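PDB 6KBC: CghA from Chaetomium globosum, which belongs to the Diels-Alderase family of the calycin clan, built from two beta-rich domains, and holds the ligand WK1 in a pocket. Local coordinates for residues 237-243 / 258-264; 362-367 / 390-394. One frame throughout, in Å; residues are numbered along the deposited sequence.

Interaction 1 (237-243 / 258-264); sequences KEATDAL and RLVSKPH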
loop_
_atom_site.group_PDB
_atom_site.type_symbol
_atom_site.label_atom_id
_atom_site.label_comp_id
_atom_site.label_asym_id
_atom_site.label_seq_id
_atom_site.Cartn_x
_atom_site.Cartn_y
_atom_site.Cartn_z
ATOM N N LYS A 237 0.389 9.192 -15.219
ATOM C CA LYS A 237 -0.276 9.708 -16.407
ATOM C C LYS A 237 -1.696 9.186 -16.542
ATOM O O LYS A 237 -2.427 9.642 -17.426
ATOM C CB LYS A 237 0.511 9.348 -17.672
ATOM C CG LYS A 237 1.844 10.075 -17.831
ATOM C CD LYS A 237 2.601 9.511 -19.040
ATOM C CE LYS A 237 3.913 10.233 -19.292
ATOM N NZ LYS A 237 4.366 10.054 -20.703
ATOM N N GLU A 238 -2.104 8.248 -15.692
ATOM C CA GLU A 238 -3.421 7.656 -15.798
ATOM C C GLU A 238 -4.381 8.078 -14.686
ATOM O O GLU A 238 -5.587 7.859 -14.830
ATOM C CB GLU A 238 -3.295 6.128 -15.807
ATOM C CG GLU A 238 -2.676 5.584 -17.089
ATOM C CD GLU A 238 -3.675 5.528 -18.224
ATOM O OE1 GLU A 238 -4.410 4.519 -18.313
ATOM O OE2 GLU A 238 -3.739 6.500 -19.016
ATOM N N ALA A 239 -3.894 8.672 -13.592
ATOM C CA ALA A 239 -4.717 8.916 -12.413
ATOM C C ALA A 239 -4.688 10.384 -12.010
ATOM O O ALA A 239 -3.703 11.094 -12.242
ATOM C CB ALA A 239 -4.250 8.056 -11.218
ATOM N N THR A 240 -5.778 10.834 -11.379
ATOM C CA THR A 240 -5.790 12.117 -10.676
ATOM C C THR A 240 -5.840 11.948 -9.167
ATOM O O THR A 240 -5.639 12.927 -8.438
ATOM C CB THR A 240 -6.979 12.991 -11.109
ATOM O OG1 THR A 240 -8.194 12.230 -11.048
ATOM C CG2 THR A 240 -6.772 13.499 -12.548
ATOM N N ASP A 241 -6.075 10.730 -8.687
ATOM C CA ASP A 241 -6.268 10.493 -7.266
ATOM C C ASP A 241 -5.914 9.048 -6.959
ATOM O O ASP A 241 -6.329 8.135 -7.680
ATOM C CB ASP A 241 -7.714 10.795 -6.859
ATOM C CG ASP A 241 -7.843 11.185 -5.400
ATOM O OD1 ASP A 241 -7.505 10.353 -4.528
ATOM O OD2 ASP A 241 -8.254 12.329 -5.121
ATOM N N ALA A 242 -5.151 8.845 -5.894
ATOM C CA ALA A 242 -4.858 7.502 -5.416
ATOM C C ALA A 242 -5.021 7.518 -3.907
ATOM O O ALA A 242 -4.536 8.438 -3.245
ATOM C CB ALA A 242 -3.445 7.055 -5.810
ATOM N N LEU A 243 -5.733 6.535 -3.368
ATOM C CA LEU A 243 -5.937 6.439 -1.928
ATOM C C LEU A 243 -5.516 5.059 -1.451
ATOM O O LEU A 243 -6.132 4.057 -1.833
ATOM C CB LEU A 243 -7.392 6.688 -1.553
ATOM C CG LEU A 243 -7.700 6.359 -0.080
ATOM C CD1 LEU A 243 -6.970 7.312 0.840
ATOM C CD2 LEU A 243 -9.202 6.415 0.154
ATOM N N ARG A 258 -7.583 2.698 -3.986
ATOM C CA ARG A 258 -8.596 3.274 -4.869
ATOM C C ARG A 258 -7.938 4.280 -5.813
ATOM O O ARG A 258 -7.222 5.185 -5.363
ATOM C CB ARG A 258 -9.743 3.951 -4.078
ATOM C CG ARG A 258 -10.900 4.421 -5.018
ATOM C CD ARG A 258 -10.521 5.844 -5.398
ATOM N NE ARG A 258 -10.608 6.835 -4.331
ATOM C CZ ARG A 258 -9.828 7.895 -4.245
ATOM N NH1 ARG A 258 -8.642 7.846 -4.855
ATOM N NH2 ARG A 258 -10.061 8.833 -3.339
ATOM N N LEU A 259 -8.233 4.165 -7.116
ATOM C CA LEU A 259 -7.715 5.081 -8.127
ATOM C C LEU A 259 -8.873 5.816 -8.785
ATOM O O LEU A 259 -9.916 5.221 -9.056
ATOM C CB LEU A 259 -6.942 4.360 -9.221
ATOM C CG LEU A 259 -5.699 3.618 -8.731
ATOM C CD1 LEU A 259 -5.211 2.728 -9.840
ATOM C CD2 LEU A 259 -4.650 4.656 -8.383
ATOM N N VAL A 260 -8.665 7.100 -9.052
ATOM C CA VAL A 260 -9.541 7.879 -9.915
ATOM C C VAL A 260 -8.707 8.334 -11.107
ATOM O O VAL A 260 -7.643 8.933 -10.929
ATOM C CB VAL A 260 -10.161 9.076 -9.171
ATOM C CG1 VAL A 260 -11.088 9.877 -10.115
ATOM C CG2 VAL A 260 -10.918 8.590 -7.922
ATOM N N SER A 261 -9.191 8.049 -12.316
ATOM C CA SER A 261 -8.398 8.272 -13.517
ATOM C C SER A 261 -8.282 9.763 -13.853
ATOM O O SER A 261 -8.833 10.645 -13.176
ATOM C CB SER A 261 -9.013 7.521 -14.697
ATOM O OG SER A 261 -10.095 8.271 -15.255
ATOM N N LYS A 262 -7.537 10.037 -14.928
ATOM C CA LYS A 262 -7.502 11.351 -15.546
ATOM C C LYS A 262 -8.843 11.660 -16.220
ATOM O O LYS A 262 -9.616 10.749 -16.521
ATOM C CB LYS A 262 -6.393 11.392 -16.599
ATOM C CG LYS A 262 -4.988 11.371 -16.048
ATOM C CD LYS A 262 -4.595 12.677 -15.437
ATOM C CE LYS A 262 -3.088 12.878 -15.510
ATOM N NZ LYS A 262 -2.507 12.706 -14.144
ATOM N N PRO A 263 -9.125 12.940 -16.506
ATOM C CA PRO A 263 -10.357 13.268 -17.255
ATOM C C PRO A 263 -10.422 12.658 -18.648
ATOM O O PRO A 263 -11.527 12.504 -19.175
ATOM C CB PRO A 263 -10.351 14.812 -17.328
ATOM C CG PRO A 263 -8.947 15.231 -16.986
ATOM C CD PRO A 263 -8.424 14.150 -16.040
ATOM N N HIS A 264 -9.294 12.292 -19.274
ATOM C CA HIS A 264 -9.413 11.702 -20.607
ATOM C C HIS A 264 -10.082 10.339 -20.561
ATOM O O HIS A 264 -10.578 9.874 -21.591
ATOM C CB HIS A 264 -8.048 11.627 -21.322
ATOM C CG HIS A 264 -7.088 10.636 -20.737
ATOM N ND1 HIS A 264 -6.070 11.005 -19.880
ATOM C CD2 HIS A 264 -6.966 9.298 -20.911
ATOM C CE1 HIS A 264 -5.378 9.932 -19.533
ATOM N NE2 HIS A 264 -5.905 8.883 -20.142
#

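Interaction 2 (362-367 / 390-394); sequences TGNSGF and EVELS. With WK1 ((2S)-3-[(2S,4E)-4-[[(1R,2S,4aR,6S,8R,8aS)-2-[(E)-but-2-en-2-yl]-6,8-dimethyl-1,2,4a,5,6,7,8,8a-octahydronaphthalen-1-yl]-oxidanyl-methylidene]-3,5-bis(oxidanylidene)pyrrolidin-2-yl]-2-methyl-2-oxidanyl-propanoic acid), chain B.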
loop_
_atom_site.group_PDB
_atom_site.type_symbol
_atom_site.label_atom_id
_atom_site.label_comp_id
_atom_site.label_asym_id
_atom_site.label_seq_id
_atom_site.Cartn_x
_atom_site.Cartn_y
_atom_site.Cartn_z
ATOM N N THR A 362 -0.870 19.890 -6.582
ATOM C CA THR A 362 -1.313 18.609 -6.055
ATOM C C THR A 362 -0.211 18.042 -5.177
ATOM O O THR A 362 0.943 18.490 -5.211
ATOM C CB THR A 362 -1.649 17.614 -7.170
ATOM O OG1 THR A 362 -0.522 17.496 -8.045
ATOM C CG2 THR A 362 -2.894 18.047 -7.968
ATOM N N GLY A 363 -0.566 17.029 -4.400
ATOM C CA GLY A 363 0.400 16.524 -3.454
ATOM C C GLY A 363 0.156 15.069 -3.130
ATOM O O GLY A 363 -0.797 14.442 -3.602
ATOM N N ASN A 364 1.058 14.551 -2.303
ATOM C CA ASN A 364 1.098 13.162 -1.871
ATOM C C ASN A 364 1.265 13.234 -0.357
ATOM O O ASN A 364 2.301 13.695 0.130
ATOM C CB ASN A 364 2.253 12.425 -2.550
ATOM C CG ASN A 364 2.439 10.995 -2.042
ATOM O OD1 ASN A 364 1.777 10.547 -1.099
ATOM N ND2 ASN A 364 3.338 10.266 -2.687
ATOM N N SER A 365 0.223 12.866 0.381
ATOM C CA SER A 365 0.202 13.060 1.819
ATOM C C SER A 365 -0.089 11.733 2.492
ATOM O O SER A 365 -0.986 10.989 2.074
ATOM C CB SER A 365 -0.840 14.084 2.248
ATOM O OG SER A 365 -0.683 15.297 1.530
ATOM N N GLY A 366 0.663 11.447 3.542
ATOM C CA GLY A 366 0.430 10.277 4.372
ATOM C C GLY A 366 -0.042 10.754 5.733
ATOM O O GLY A 366 0.407 11.798 6.228
ATOM N N PHE A 367 -0.934 9.978 6.333
ATOM C CA PHE A 367 -1.487 10.292 7.638
ATOM C C PHE A 367 -1.634 9.020 8.456
ATOM O O PHE A 367 -1.965 7.954 7.927
ATOM C CB PHE A 367 -2.873 10.921 7.549
ATOM C CG PHE A 367 -2.886 12.277 6.931
ATOM C CD1 PHE A 367 -2.662 13.401 7.707
ATOM C CD2 PHE A 367 -3.112 12.424 5.567
ATOM C CE1 PHE A 367 -2.688 14.673 7.121
ATOM C CE2 PHE A 367 -3.138 13.694 4.984
ATOM C CZ PHE A 367 -2.926 14.802 5.760
ATOM N N GLU A 390 -2.591 9.510 0.489
ATOM C CA GLU A 390 -3.582 10.265 -0.277
ATOM C C GLU A 390 -2.821 11.022 -1.348
ATOM O O GLU A 390 -2.140 12.005 -1.044
ATOM C CB GLU A 390 -4.375 11.199 0.639
ATOM C CG GLU A 390 -4.899 10.444 1.870
ATOM C CD GLU A 390 -5.722 11.309 2.798
ATOM O OE1 GLU A 390 -6.100 10.792 3.863
ATOM O OE2 GLU A 390 -6.005 12.485 2.464
ATOM N N VAL A 391 -2.909 10.549 -2.589
ATOM C CA VAL A 391 -2.099 11.078 -3.680
ATOM C C VAL A 391 -3.003 11.801 -4.663
ATOM O O VAL A 391 -4.054 11.288 -5.058
ATOM C CB VAL A 391 -1.293 9.983 -4.393
ATOM C CG1 VAL A 391 -0.323 10.637 -5.381
ATOM C CG2 VAL A 391 -0.550 9.101 -3.362
ATOM N N GLU A 392 -2.568 12.981 -5.065
ATOM C CA GLU A 392 -3.267 13.875 -5.961
ATOM C C GLU A 392 -2.380 14.046 -7.185
ATOM O O GLU A 392 -1.157 14.183 -7.049
ATOM C CB GLU A 392 -3.427 15.173 -5.237
ATOM C CG GLU A 392 -4.357 15.087 -4.048
ATOM C CD GLU A 392 -4.271 16.352 -3.278
ATOM O OE1 GLU A 392 -3.333 17.130 -3.607
ATOM O OE2 GLU A 392 -5.121 16.598 -2.400
ATOM N N LEU A 393 -2.969 14.021 -8.375
ATOM C CA LEU A 393 -2.183 14.261 -9.574
ATOM C C LEU A 393 -2.941 15.217 -10.480
ATOM O O LEU A 393 -4.165 15.343 -10.419
ATOM C CB LEU A 393 -1.862 12.962 -10.328
ATOM C CG LEU A 393 -0.998 11.948 -9.572
ATOM C CD1 LEU A 393 -0.896 10.703 -10.391
ATOM C CD2 LEU A 393 0.377 12.519 -9.302
ATOM N N SER A 394 -2.191 15.860 -11.359
ATOM C CA SER A 394 -2.770 16.895 -12.195
ATOM C C SER A 394 -3.868 16.332 -13.088
ATOM O O SER A 394 -3.839 15.166 -13.481
ATOM C CB SER A 394 -1.679 17.545 -13.041
ATOM O OG SER A 394 -2.263 18.526 -13.881
HETATM O O WK1 B . 8.500 8.928 -1.425
HETATM C C17 WK1 B . 7.821 8.295 -0.658
HETATM O O1 WK1 B . 8.226 7.939 0.413
HETATM C C19 WK1 B . 6.436 7.939 -1.013
HETATM O O2 WK1 B . 6.024 8.515 -2.206
HETATM C C18 WK1 B . 5.513 8.477 0.036
HETATM C C20 WK1 B . 6.480 6.442 -1.146
HETATM C C22 WK1 B . 5.123 5.864 -1.120
HETATM N N WK1 B . 4.996 4.421 -1.057
HETATM C C21 WK1 B . 4.083 4.017 -1.934
HETATM O O5 WK1 B . 3.749 2.754 -2.070
HETATM C C23 WK1 B . 4.224 6.207 -2.198
HETATM O O4 WK1 B . 4.000 7.422 -2.654
HETATM C C24 WK1 B . 3.513 5.104 -2.745
HETATM C C16 WK1 B . 2.514 5.131 -3.808
HETATM O O3 WK1 B . 2.219 6.266 -4.313
HETATM C C9 WK1 B . 1.781 3.910 -4.177
HETATM C C8 WK1 B . 0.653 3.931 -3.107
HETATM C C12 WK1 B . 0.986 4.354 -1.691
HETATM C C13 WK1 B . 1.264 3.493 -0.738
HETATM C C90 WK1 B . 1.596 3.942 0.644
HETATM C C14 WK1 B . 1.008 5.798 -1.337
HETATM C C7 WK1 B . -0.492 4.806 -3.520
HETATM C C6 WK1 B . -1.040 4.617 -4.690
HETATM C C3 WK1 B . -0.303 3.738 -5.649
HETATM C C4 WK1 B . 1.201 3.906 -5.584
HETATM C C5 WK1 B . 1.807 2.762 -6.375
HETATM C C11 WK1 B . 3.283 2.962 -6.519
HETATM C C2 WK1 B . -0.811 3.719 -7.067
HETATM C C1 WK1 B . -0.317 2.429 -7.642
HETATM C C10 WK1 B . -0.874 2.077 -8.981
HETATM C C WK1 B . 1.175 2.525 -7.732
HETATM O O HOH W 1 -2.623 14.871 -0.364
#

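Interaction 1 (237-243 / 258-264)
Asp241 and Arg258 mark the tightly packed end of this antiparallel hairpin pairing. The arginine chain bends at chi2 and chi3 and brings NH1 to OD1 of Asp241 at 2.8 Å, a salt bridge that lies in the guanidinium plane but meets the carboxylate from above. Leu243 CB covers one guanidinium face and Val260 CG2 the opposite one, each offset toward the rim, so aliphatic carbon lies over both faces. Beyond it the register slips by one residue in a classic beta bulge: Val260 O accepts from both Thr240 N (2.7 Å) and Asp241 N (3.3 Å). With chi1 at 50°, the Thr240 hydroxyl sits between its own N and carbonyl carbon and donates to Ser261 O at 2.7 Å. Lys262 then curls back, NZ giving hydrogen bonds to Ala239 O and to the carbonyls of Gly236 and Ser394. The far end is looser. Exposed His264 makes a weak bond from NE2 to OE2 of Glu238 (3.4 Å), whose OE1 pairs with Lys265. On the other sheet face, Ala242 CB packs on Leu259 CD2 and touches WK1. Strand 382-392 flanks this hairpin beside 239-249 and strand 269-277 beside 252-261, while Lys307 and Arg319 share OD2 of Asp241.

Interaction 2 (362-367 / 390-394)
Glu390, Thr362 and Glu392 bury the most surface where strand 363-375, with Thr362 just ahead of it, runs antiparallel to strand 382-392. Glu390 forms a hydrogen-bonded pair with Ser365, its N reaching Ser365 O at 2.7 Å and its O receiving Ser365 N. Its extended side chain runs across that of Phe367 at about a right angle, the carboxylate and ring planes 44° apart, with OE1 3.8 Å from CD2 of Phe367. The buried carboxylate is met by His345 and Thr388 at OE1 and by Asn322 at OE2. A water links Ser365 OG to Glu390 O. On the other face of this hairpin, part of the calycin-clan C-terminal domain, Asn364 and Val391 lie side by side, OD1 3.6 Å from CG2 of Val391. A chi1 of 174° sets the amide anti to the Asn364 backbone N; ND2 donates to O4 of WK1 (2.9 Å, 157° at the hydrogen), and OD1 accepts from Trp350 NE1, so both ends of the amide are held and its rotation is fixed. Farther along, Glu392 extends its side chain across to the first strand: OE1 takes the Gly363 N-H on its anti side, somewhat out of the carboxylate plane, in a bent bond of 2.9 Å, and Arg319 N and Asp320 N bind OE1 and OE2. Thr362 presses CB against Glu392 CB (3.6 Å), its CG2 lies against the Leu393 backbone, and its hydroxyl is hydrogen-bonded to Thr354.

Interactions 1 and 2 illustrate how two hairpins far apart in sequence can each bring a residue to one pocket. They follow in series along the chain, interaction 1 closing before interaction 2 opens, yet their centres lie only 11 Å apart because strands 239-249 and 382-392 are neighbours in the same beta-sheet, all four segments belonging to the Diels-Alderase C-terminal domain family. The strand order is therefore 252-261, 239-249, 382-392, 363-375. Probable backbone hydrogen bonds stitch the middle pair, Val391 N to Ala242 O (2.7 Å) and Leu393 N to Thr240 O (2.9 Å). Ala242 and Asn364, one from each interaction, both belong to the WK1 pocket, so strands distant in sequence meet around one ligand.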